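Local coordinates for protein halocarboxylic acid dehalogenase DehI (Pseudomonas putida, PDB 3BJX) that probably hydrolyses the carbon-halogen bond of 2-halocarboxylic acids, releasing the halide, at residues A[230-235]-A[287-292]; A[89-94]-A[237-242]; A[196-201]-A[281-286]; A[93-98]-A[291-296]. All blocks are in the same frame, centred on the assembly; numbering follows the deposited sequence.

Contact 1 (A[230-235]-A[287-292])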
# COMPACT_ATOMS: atom_id res chain seq x y z
N GLU A 230 -5.18 -9.32 -14.18
CA GLU A 230 -5.70 -10.19 -13.12
C GLU A 230 -4.66 -11.20 -12.64
O GLU A 230 -4.41 -11.31 -11.43
CB GLU A 230 -6.90 -10.98 -13.64
CG GLU A 230 -8.25 -10.62 -13.07
CD GLU A 230 -9.36 -11.50 -13.65
OE1 GLU A 230 -9.04 -12.60 -14.18
OE2 GLU A 230 -10.55 -11.09 -13.57
N GLN A 231 -4.09 -11.92 -13.59
CA GLN A 231 -3.08 -12.94 -13.34
C GLN A 231 -1.83 -12.37 -12.66
O GLN A 231 -1.24 -13.01 -11.77
CB GLN A 231 -2.73 -13.67 -14.65
CG GLN A 231 -1.83 -14.89 -14.48
CD GLN A 231 -1.98 -15.91 -15.59
OE1 GLN A 231 -2.42 -15.58 -16.71
NE2 GLN A 231 -1.62 -17.17 -15.31
N TYR A 232 -1.45 -11.16 -13.07
CA TYR A 232 -0.32 -10.41 -12.48
C TYR A 232 -0.61 -9.95 -11.04
O TYR A 232 0.23 -10.09 -10.14
CB TYR A 232 0.03 -9.22 -13.38
CG TYR A 232 1.21 -8.39 -12.91
CD1 TYR A 232 2.48 -8.58 -13.45
CD2 TYR A 232 1.04 -7.38 -11.95
CE1 TYR A 232 3.53 -7.82 -13.05
CE2 TYR A 232 2.08 -6.62 -11.54
CZ TYR A 232 3.33 -6.85 -12.07
OH TYR A 232 4.40 -6.08 -11.64
N ASP A 233 -1.81 -9.40 -10.84
CA ASP A 233 -2.23 -8.97 -9.52
C ASP A 233 -2.29 -10.18 -8.58
O ASP A 233 -1.82 -10.11 -7.45
CB ASP A 233 -3.59 -8.25 -9.59
CG ASP A 233 -3.49 -6.81 -10.10
OD1 ASP A 233 -2.37 -6.26 -10.28
OD2 ASP A 233 -4.55 -6.20 -10.36
N ALA A 234 -2.85 -11.28 -9.08
CA ALA A 234 -2.95 -12.52 -8.31
C ALA A 234 -1.59 -13.08 -7.88
O ALA A 234 -1.44 -13.58 -6.76
CB ALA A 234 -3.74 -13.57 -9.08
N LYS A 235 -0.61 -12.99 -8.77
CA LYS A 235 0.74 -13.44 -8.49
C LYS A 235 1.44 -12.55 -7.45
O LYS A 235 2.15 -13.08 -6.59
CB LYS A 235 1.56 -13.47 -9.80
CG LYS A 235 3.00 -13.93 -9.64
CD LYS A 235 3.07 -15.30 -9.07
CE LYS A 235 2.68 -16.39 -10.08
NZ LYS A 235 2.73 -17.75 -9.41
N ILE A 287 7.61 -5.61 -8.65
CA ILE A 287 8.86 -5.47 -9.38
C ILE A 287 9.56 -6.81 -9.50
O ILE A 287 10.11 -7.12 -10.56
CB ILE A 287 9.83 -4.38 -8.80
CG1 ILE A 287 9.18 -2.98 -8.79
CG2 ILE A 287 11.11 -4.32 -9.61
CD1 ILE A 287 8.77 -2.43 -10.16
N THR A 288 9.54 -7.60 -8.42
CA THR A 288 10.07 -8.96 -8.47
C THR A 288 9.48 -9.72 -9.67
O THR A 288 10.21 -10.37 -10.44
CB THR A 288 9.86 -9.77 -7.13
OG1 THR A 288 10.63 -9.20 -6.06
CG2 THR A 288 10.35 -11.22 -7.31
N ILE A 289 8.16 -9.64 -9.85
CA ILE A 289 7.50 -10.28 -10.99
C ILE A 289 7.86 -9.70 -12.36
O ILE A 289 8.07 -10.46 -13.30
CB ILE A 289 5.94 -10.25 -10.82
CG1 ILE A 289 5.51 -11.04 -9.58
CG2 ILE A 289 5.24 -10.80 -12.06
CD1 ILE A 289 4.13 -10.63 -9.08
N SER A 290 7.86 -8.37 -12.48
CA SER A 290 8.01 -7.71 -13.78
C SER A 290 9.37 -8.03 -14.42
O SER A 290 9.47 -8.24 -15.65
CB SER A 290 7.89 -6.19 -13.62
OG SER A 290 6.57 -5.77 -13.33
N ILE A 291 10.41 -8.03 -13.58
CA ILE A 291 11.81 -8.20 -14.01
C ILE A 291 12.13 -9.65 -14.29
O ILE A 291 12.84 -9.96 -15.25
CB ILE A 291 12.82 -7.55 -12.99
CG1 ILE A 291 12.53 -6.04 -12.83
CG2 ILE A 291 14.27 -7.80 -13.38
CD1 ILE A 291 12.70 -5.21 -14.07
N ILE A 292 11.58 -10.56 -13.48
CA ILE A 292 11.68 -11.97 -13.79
C ILE A 292 10.94 -12.26 -15.09
O ILE A 292 11.41 -13.05 -15.90
CB ILE A 292 11.20 -12.88 -12.61
CG1 ILE A 292 12.28 -12.94 -11.54
CG2 ILE A 292 10.85 -14.30 -13.10
CD1 ILE A 292 11.89 -13.70 -10.34

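Contact 2 (A[89-94]-A[237-242])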
# COMPACT_ATOMS: atom_id res chain seq x y z
N GLU A 89 11.33 -18.25 -7.45
CA GLU A 89 10.75 -19.30 -8.28
C GLU A 89 9.23 -19.10 -8.53
O GLU A 89 8.75 -19.27 -9.64
CB GLU A 89 10.97 -20.62 -7.57
CG GLU A 89 11.44 -21.71 -8.43
CD GLU A 89 11.04 -23.05 -7.88
OE1 GLU A 89 10.83 -23.16 -6.64
OE2 GLU A 89 10.92 -23.99 -8.70
N ARG A 90 8.49 -18.79 -7.47
CA ARG A 90 7.06 -18.48 -7.56
C ARG A 90 6.68 -17.27 -8.43
O ARG A 90 5.53 -17.19 -8.90
CB ARG A 90 6.49 -18.23 -6.17
CG ARG A 90 6.38 -19.46 -5.31
CD ARG A 90 5.77 -18.99 -4.02
NE ARG A 90 5.52 -20.05 -3.07
CZ ARG A 90 4.39 -20.72 -2.98
NH1 ARG A 90 3.38 -20.47 -3.82
NH2 ARG A 90 4.27 -21.64 -2.03
N SER A 91 7.63 -16.35 -8.65
CA SER A 91 7.41 -15.13 -9.46
C SER A 91 7.01 -15.36 -10.91
O SER A 91 6.51 -14.45 -11.59
CB SER A 91 8.64 -14.25 -9.45
OG SER A 91 9.03 -13.97 -8.13
N LEU A 92 7.24 -16.57 -11.42
CA LEU A 92 6.96 -16.80 -12.83
C LEU A 92 5.46 -16.75 -13.14
O LEU A 92 4.64 -17.33 -12.43
CB LEU A 92 7.57 -18.12 -13.31
CG LEU A 92 9.08 -18.34 -13.44
CD1 LEU A 92 9.25 -19.81 -13.75
CD2 LEU A 92 9.74 -17.50 -14.51
N LEU A 93 5.11 -16.03 -14.20
CA LEU A 93 3.75 -16.00 -14.70
C LEU A 93 3.53 -17.09 -15.74
O LEU A 93 4.32 -17.29 -16.67
CB LEU A 93 3.43 -14.64 -15.30
CG LEU A 93 3.35 -13.45 -14.35
CD1 LEU A 93 3.46 -12.14 -15.15
CD2 LEU A 93 2.06 -13.48 -13.52
N ASN A 94 2.43 -17.81 -15.58
CA ASN A 94 2.08 -18.86 -16.51
C ASN A 94 1.34 -18.24 -17.68
O ASN A 94 0.10 -18.26 -17.71
CB ASN A 94 1.19 -19.88 -15.82
CG ASN A 94 1.28 -21.24 -16.44
OD1 ASN A 94 2.35 -21.67 -16.87
ND2 ASN A 94 0.14 -21.94 -16.50
N ARG A 237 -0.21 -10.72 -5.05
CA ARG A 237 -0.87 -11.13 -3.80
C ARG A 237 -0.23 -12.41 -3.21
O ARG A 237 0.04 -12.48 -2.01
CB ARG A 237 -2.38 -11.25 -3.99
CG ARG A 237 -3.19 -9.98 -3.49
CD ARG A 237 -4.44 -9.57 -4.33
NE ARG A 237 -5.14 -10.69 -4.96
CZ ARG A 237 -5.74 -10.63 -6.16
NH1 ARG A 237 -5.73 -9.51 -6.90
NH2 ARG A 237 -6.34 -11.70 -6.64
N GLU A 238 0.08 -13.38 -4.06
CA GLU A 238 0.73 -14.63 -3.64
C GLU A 238 2.13 -14.45 -3.05
O GLU A 238 2.48 -15.09 -2.06
CB GLU A 238 0.76 -15.64 -4.80
CG GLU A 238 1.78 -16.75 -4.64
CD GLU A 238 1.87 -17.61 -5.86
OE1 GLU A 238 0.93 -17.53 -6.67
OE2 GLU A 238 2.86 -18.36 -6.02
N LEU A 239 2.93 -13.58 -3.66
CA LEU A 239 4.24 -13.23 -3.15
C LEU A 239 4.16 -12.48 -1.84
O LEU A 239 4.88 -12.83 -0.90
CB LEU A 239 5.00 -12.38 -4.17
CG LEU A 239 6.12 -13.06 -4.94
CD1 LEU A 239 5.67 -14.39 -5.47
CD2 LEU A 239 6.59 -12.12 -6.07
N VAL A 240 3.31 -11.45 -1.79
CA VAL A 240 3.08 -10.68 -0.55
C VAL A 240 2.74 -11.61 0.63
O VAL A 240 3.36 -11.53 1.69
CB VAL A 240 1.95 -9.57 -0.72
CG1 VAL A 240 1.67 -8.90 0.58
CG2 VAL A 240 2.33 -8.54 -1.75
N THR A 241 1.76 -12.48 0.42
CA THR A 241 1.30 -13.47 1.40
C THR A 241 2.41 -14.47 1.78
O THR A 241 2.71 -14.64 2.95
CB THR A 241 0.13 -14.28 0.86
OG1 THR A 241 -0.93 -13.39 0.45
CG2 THR A 241 -0.39 -15.21 1.91
N ARG A 242 3.00 -15.11 0.78
CA ARG A 242 4.07 -16.08 1.01
C ARG A 242 5.25 -15.50 1.81
O ARG A 242 5.68 -16.10 2.79
CB ARG A 242 4.53 -16.70 -0.30
CG ARG A 242 5.56 -17.84 -0.14
CD ARG A 242 5.04 -18.90 0.81
NE ARG A 242 6.01 -19.95 1.03
CZ ARG A 242 6.14 -20.62 2.17
NH1 ARG A 242 5.35 -20.33 3.20
NH2 ARG A 242 7.05 -21.58 2.26

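Contact 3 (A[196-201]-A[281-286]). With SO4 (sulfate ion), chain K.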
# COMPACT_ATOMS: atom_id res chain seq x y z
N HIS A 196 2.49 0.37 -13.64
CA HIS A 196 2.32 -0.55 -12.52
C HIS A 196 1.44 0.08 -11.43
O HIS A 196 1.21 -0.53 -10.38
CB HIS A 196 3.69 -0.86 -11.93
CG HIS A 196 4.57 -1.70 -12.81
ND1 HIS A 196 5.25 -1.19 -13.89
CD2 HIS A 196 4.91 -3.01 -12.74
CE1 HIS A 196 5.95 -2.15 -14.47
NE2 HIS A 196 5.76 -3.27 -13.78
N TYR A 197 0.97 1.30 -11.70
CA TYR A 197 0.34 2.18 -10.70
C TYR A 197 1.20 2.30 -9.46
O TYR A 197 0.73 2.06 -8.33
CB TYR A 197 -1.12 1.78 -10.42
CG TYR A 197 -1.98 1.96 -11.65
CD1 TYR A 197 -2.43 3.22 -12.01
CD2 TYR A 197 -2.28 0.88 -12.47
CE1 TYR A 197 -3.18 3.42 -13.15
CE2 TYR A 197 -3.05 1.06 -13.62
CZ TYR A 197 -3.50 2.33 -13.96
OH TYR A 197 -4.26 2.52 -15.10
N HIS A 198 2.45 2.68 -9.69
CA HIS A 198 3.46 2.84 -8.64
C HIS A 198 3.72 4.33 -8.36
O HIS A 198 3.43 5.18 -9.20
CB HIS A 198 4.78 2.21 -9.09
CG HIS A 198 4.84 0.72 -8.94
ND1 HIS A 198 5.81 -0.05 -9.55
CD2 HIS A 198 4.05 -0.15 -8.24
CE1 HIS A 198 5.63 -1.32 -9.22
NE2 HIS A 198 4.58 -1.41 -8.42
N HIS A 199 4.27 4.64 -7.19
CA HIS A 199 4.54 6.03 -6.76
C HIS A 199 5.80 6.57 -7.44
O HIS A 199 6.03 7.79 -7.49
CB HIS A 199 4.73 6.07 -5.25
CG HIS A 199 5.80 5.13 -4.77
ND1 HIS A 199 5.64 3.76 -4.80
CD2 HIS A 199 7.04 5.35 -4.29
CE1 HIS A 199 6.74 3.18 -4.35
NE2 HIS A 199 7.60 4.13 -4.03
N GLY A 200 6.63 5.67 -7.95
CA GLY A 200 7.88 6.02 -8.59
C GLY A 200 8.51 4.82 -9.30
O GLY A 200 8.00 3.68 -9.22
N PRO A 201 9.60 5.08 -10.04
CA PRO A 201 10.32 4.02 -10.73
C PRO A 201 11.26 3.21 -9.80
O PRO A 201 11.99 3.77 -8.99
CB PRO A 201 11.12 4.79 -11.77
CG PRO A 201 11.34 6.11 -11.17
CD PRO A 201 10.19 6.41 -10.29
N GLN A 281 5.94 -3.59 0.42
CA GLN A 281 5.60 -5.02 0.25
C GLN A 281 5.07 -5.30 -1.16
O GLN A 281 5.53 -6.21 -1.84
CB GLN A 281 4.58 -5.49 1.28
CG GLN A 281 5.01 -5.34 2.73
CD GLN A 281 3.99 -5.88 3.69
OE1 GLN A 281 3.21 -5.13 4.29
NE2 GLN A 281 3.98 -7.18 3.86
N ARG A 282 4.11 -4.48 -1.60
CA ARG A 282 3.44 -4.67 -2.89
C ARG A 282 4.31 -4.22 -4.05
O ARG A 282 4.28 -4.81 -5.12
CB ARG A 282 2.10 -3.91 -2.93
CG ARG A 282 0.97 -4.56 -2.20
CD ARG A 282 1.03 -4.33 -0.70
NE ARG A 282 -0.08 -5.01 -0.03
CZ ARG A 282 -0.15 -5.23 1.27
NH1 ARG A 282 0.80 -4.77 2.08
NH2 ARG A 282 -1.20 -5.88 1.77
N PHE A 283 5.10 -3.17 -3.81
CA PHE A 283 5.96 -2.59 -4.83
C PHE A 283 7.03 -3.58 -5.24
O PHE A 283 7.20 -3.87 -6.45
CB PHE A 283 6.56 -1.26 -4.34
CG PHE A 283 7.49 -0.58 -5.34
CD1 PHE A 283 7.05 0.48 -6.11
CD2 PHE A 283 8.81 -1.01 -5.49
CE1 PHE A 283 7.89 1.11 -7.02
CE2 PHE A 283 9.67 -0.38 -6.40
CZ PHE A 283 9.20 0.67 -7.17
N ILE A 284 7.74 -4.11 -4.23
CA ILE A 284 8.79 -5.12 -4.43
C ILE A 284 8.22 -6.38 -5.05
O ILE A 284 8.79 -6.90 -6.02
CB ILE A 284 9.50 -5.54 -3.13
CG1 ILE A 284 9.90 -4.34 -2.26
CG2 ILE A 284 10.71 -6.46 -3.46
CD1 ILE A 284 11.11 -3.63 -2.69
N ALA A 285 7.14 -6.92 -4.48
CA ALA A 285 6.42 -8.04 -5.13
C ALA A 285 6.19 -7.75 -6.61
O ALA A 285 6.57 -8.56 -7.46
CB ALA A 285 5.12 -8.38 -4.42
N ASP A 286 5.60 -6.60 -6.94
CA ASP A 286 5.29 -6.27 -8.34
C ASP A 286 6.56 -6.27 -9.17
O ASP A 286 6.57 -6.82 -10.29
CB ASP A 286 4.67 -4.87 -8.49
CG ASP A 286 3.31 -4.75 -7.83
OD1 ASP A 286 2.65 -5.75 -7.51
OD2 ASP A 286 2.89 -3.60 -7.63
S SO4 K . -6.89 4.19 -15.34
O1 SO4 K . -5.96 4.22 -16.48
O2 SO4 K . -7.49 2.87 -15.19
O3 SO4 K . -6.15 4.52 -14.13
O4 SO4 K . -7.95 5.18 -15.54

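Contact 4 (A[93-98]-A[291-296])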
# COMPACT_ATOMS: atom_id res chain seq x y z
N LEU A 93 5.11 -16.03 -14.20
CA LEU A 93 3.75 -16.00 -14.70
C LEU A 93 3.53 -17.09 -15.74
O LEU A 93 4.32 -17.29 -16.67
CB LEU A 93 3.43 -14.64 -15.30
CG LEU A 93 3.35 -13.45 -14.35
CD1 LEU A 93 3.46 -12.14 -15.15
CD2 LEU A 93 2.06 -13.48 -13.52
N ASN A 94 2.43 -17.81 -15.58
CA ASN A 94 2.08 -18.86 -16.51
C ASN A 94 1.34 -18.24 -17.68
O ASN A 94 0.10 -18.26 -17.71
CB ASN A 94 1.19 -19.88 -15.82
CG ASN A 94 1.28 -21.24 -16.44
OD1 ASN A 94 2.35 -21.67 -16.87
ND2 ASN A 94 0.14 -21.94 -16.50
N ILE A 95 2.09 -17.66 -18.62
CA ILE A 95 1.48 -16.85 -19.68
C ILE A 95 1.55 -17.52 -21.06
O ILE A 95 0.50 -17.89 -21.58
CB ILE A 95 2.01 -15.38 -19.67
CG1 ILE A 95 1.35 -14.61 -18.53
CG2 ILE A 95 1.74 -14.66 -20.98
CD1 ILE A 95 2.03 -13.32 -18.20
N GLY A 96 2.75 -17.69 -21.62
CA GLY A 96 2.98 -18.38 -22.91
C GLY A 96 2.14 -18.00 -24.14
O GLY A 96 1.03 -17.46 -24.00
N PRO A 97 2.71 -18.17 -25.36
CA PRO A 97 4.15 -18.24 -25.63
C PRO A 97 4.65 -16.82 -25.41
O PRO A 97 3.83 -15.91 -25.33
CB PRO A 97 4.21 -18.59 -27.12
CG PRO A 97 2.93 -18.05 -27.69
CD PRO A 97 1.92 -18.32 -26.61
N LEU A 98 5.96 -16.63 -25.32
CA LEU A 98 6.49 -15.31 -24.97
C LEU A 98 7.15 -14.60 -26.14
O LEU A 98 7.62 -15.25 -27.07
CB LEU A 98 7.45 -15.42 -23.78
CG LEU A 98 6.78 -15.89 -22.47
CD1 LEU A 98 7.80 -15.99 -21.39
CD2 LEU A 98 5.61 -14.99 -22.04
N ILE A 291 10.41 -8.03 -13.58
CA ILE A 291 11.81 -8.20 -14.01
C ILE A 291 12.13 -9.65 -14.29
O ILE A 291 12.84 -9.96 -15.25
CB ILE A 291 12.82 -7.55 -12.99
CG1 ILE A 291 12.53 -6.04 -12.83
CG2 ILE A 291 14.27 -7.80 -13.38
CD1 ILE A 291 12.70 -5.21 -14.07
N ILE A 292 11.58 -10.56 -13.48
CA ILE A 292 11.68 -11.97 -13.79
C ILE A 292 10.94 -12.26 -15.09
O ILE A 292 11.41 -13.05 -15.90
CB ILE A 292 11.20 -12.88 -12.61
CG1 ILE A 292 12.28 -12.94 -11.54
CG2 ILE A 292 10.85 -14.30 -13.10
CD1 ILE A 292 11.89 -13.70 -10.34
N HIS A 293 9.79 -11.61 -15.31
CA HIS A 293 9.10 -11.71 -16.60
C HIS A 293 9.94 -11.30 -17.78
O HIS A 293 10.03 -12.03 -18.75
CB HIS A 293 7.78 -10.97 -16.65
CG HIS A 293 6.93 -11.37 -17.82
ND1 HIS A 293 6.50 -12.67 -18.00
CD2 HIS A 293 6.47 -10.66 -18.88
CE1 HIS A 293 5.79 -12.73 -19.12
NE2 HIS A 293 5.76 -11.53 -19.67
N ILE A 294 10.56 -10.13 -17.71
CA ILE A 294 11.48 -9.68 -18.77
C ILE A 294 12.62 -10.69 -18.96
O ILE A 294 12.93 -11.07 -20.08
CB ILE A 294 12.04 -8.28 -18.43
CG1 ILE A 294 10.96 -7.20 -18.59
CG2 ILE A 294 13.27 -7.94 -19.26
CD1 ILE A 294 11.24 -5.89 -17.82
N THR A 295 13.23 -11.12 -17.87
CA THR A 295 14.29 -12.14 -17.91
C THR A 295 13.85 -13.41 -18.61
O THR A 295 14.62 -13.98 -19.39
CB THR A 295 14.79 -12.47 -16.50
OG1 THR A 295 15.05 -11.24 -15.81
CG2 THR A 295 16.07 -13.29 -16.55
N GLU A 296 12.62 -13.84 -18.36
CA GLU A 296 12.07 -15.05 -18.96
C GLU A 296 11.88 -14.90 -20.47
O GLU A 296 12.09 -15.85 -21.23
CB GLU A 296 10.75 -15.41 -18.28
CG GLU A 296 10.19 -16.77 -18.67
CD GLU A 296 8.76 -17.00 -18.19
OE1 GLU A 296 8.27 -16.29 -17.27
OE2 GLU A 296 8.12 -17.90 -18.76
O HOH W 1 6.95 -14.50 -15.88

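Contact 1 (A[230-235]-A[287-292])
The Y232 ring reaches S290 at its hydroxyl-bearing edge, with S290 OG close to the ring plane. D233 OD1, from the ring's own helix, also lies at the edge and in plane. I289 comes in obliquely with one branch: CG2 of I289 is 3.6 Å from CE1 of Y232. The ring gets this far across because its CG stands anti to the backbone N (chi1 -178°). Y232 OH and S290 OG are hydrogen-bonded at 2.8 Å, and either may be the donor. S290 OG has further partners in H196 NE2 and D286 O, and Y232 OH makes a weak bond to D286 O. The buried hydroxyls are thus satisfied within one small polar cluster. A phenylalanine here would lack the hydroxyl and would probably leave S290 OG without its mate from the other helix. The second branch of I289 serves K235: CD1 of I289 lies 3.5 Å from CG of K235. The lysine chain bends at chi2 and chi3, which carries NZ off this contact to R90 O and E238 OE1. Only the aliphatic base of K235 packs here. The axes of the two short helical segments pass 10.5 Å apart, with their N-to-C directions at 125°. This is helix-helix packing between two helices consecutive in the chain, 230-248 and 267-299, in the all-alpha fold of the DehI family.

Contact 2 (A[89-94]-A[237-242])
R90 and E238 form a salt bridge, with R90 NH1 donating to E238 OE2 at 3.1 Å and an N-H...O angle of 157°. The oxygen sits in the guanidinium plane. E238 OE2 is met from above the carboxylate plane, and the two flat groups stand nearly perpendicular (88°). The extended chain of R90, straight from CG to NE, carries the guanidinium past E238 to R242. There R90 NE lies 3.7 Å from R242 CG. Nearer the backbone L239 does the packing, with CD1 of L239 4.0 Å from CB of R90 and CD2 of L239 3.7 Å from OG of S91. The end of helix 78-90 and the residues that follow are thereby laid against helix 230-248 in this all-alpha fold. Further out, the two arginines come close, NH2 of R90 being 3.9 Å from NE of R242. E86 lies between them in charge terms, its OE2 bridging to NE of both. K235 also sits at E238, on the carboxylate oxygen that R90 does not use. R242 NH1 is also paired with E245, and S91 OG is bonded to L87 O.

Contact 3 (A[196-201]-A[281-286])
H198 and D286 make a His-carboxylate hydrogen bond, and H198, H199 and F283 form an aromatic cluster. Together they fix the loop after helix 183-195 to helix 267-299. That loop starts with a Schellman motif, Y197 having the positive phi.

In the polar part, H198 NE2 donates to D286 OD2 at 2.9 Å with an angle of 156°. The bond uses the anti lone pair of OD2, and the imidazole and carboxylate planes are only 13° apart. D286 has other partners: S236 OG binds OD1, and R228 NH1 forms a salt bridge with OD2. R228 NH1 also binds H196 O, so one arginine serves both segments.

In the aromatic part, the H198 ring is sandwiched. CD1 of F283 lies over the centre of one face and CB of H196 over the other. The H198 and F283 planes are inclined at 35°. H199 meets F283 obliquely, its CE1 3.2 Å from CD1 of F283, and its NE2 is bonded to Y280 OH. A leucine in place of H198 would lack the ring nitrogen and would probably leave D286 OD2 one partner short and take away the ring face that F283 CD1 lies over.

The loop also faces the dimer partner, where H198 O is bonded to R146 of the second subunit. The end of the Y197 side chain leads away from the helix, and its OH donates at 2.8 Å to O1 of a sulfate, probably from the crystallisation liquor. At the edge of the F283 ring, in its plane, G200 O lies 3.4 Å from CE1 of F283.

Contact 4 (A[93-98]-A[291-296])
L98 packs tightly on E296 and H293, one methyl for each. CD1 of L98 is 3.3 Å from OE2 of E296, while CD2 of L98 is 3.7 Å from CE1 of H293. The H293 ring is brought to the loop by its first torsion, with CG anti to the backbone N (chi1 -165°). L93 CD1 lies over one face of that ring, more distantly at 4.2 Å from ND1. I95 CD1 reaches CE1 of H293 at 3.9 Å. On the helix side, V222 of helix 212-223 also touches H293. The contact lays the loop between helices 78-90 and 101-107 along the C-terminal part of helix 267-299, a loop-on-helix join at the edge of the all-alpha fold. Its polar link is a single water. The water accepts from L93 N at 2.9 Å and donates to E296 OE1 at 2.6 Å. It is also hydrogen-bonded to H293 ND1 at 2.8 Å, in the plane of the ring. The extended chain of E296 brings OE1 to the water. The far side of the loop is loose. N94, G96 and P97 are exposed and do not touch the helix segment; I95, though exposed, still reaches H293 with CD1. N94 centres an inverse gamma turn, closed by a weak bond from I95 N to L93 O. The peptide before P97 is cis.

Overall arrangement
Contacts 1 and 3 are buried; contacts 2 and 4 lie further out and are partly buried. Helix 267-299 is the common element of contacts 1, 3 and 4, and helix 230-248 of contacts 1 and 2. Contacts 2 and 4 share L93 and N94 at the turn after helix 78-90. Chemistry follows place. The inner contacts rely on direct, buried hydrogen bonds, hydroxyl to hydroxyl in one and imidazole to carboxylate in the other, and they meet where S290 OG and H196 NE2 probably share a hydrogen bond. Contact 2 uses paired charges, and contact 4 apolar packing on a histidine ring, with a bridging water as its polar link. Contacts 3 and 4 do not touch.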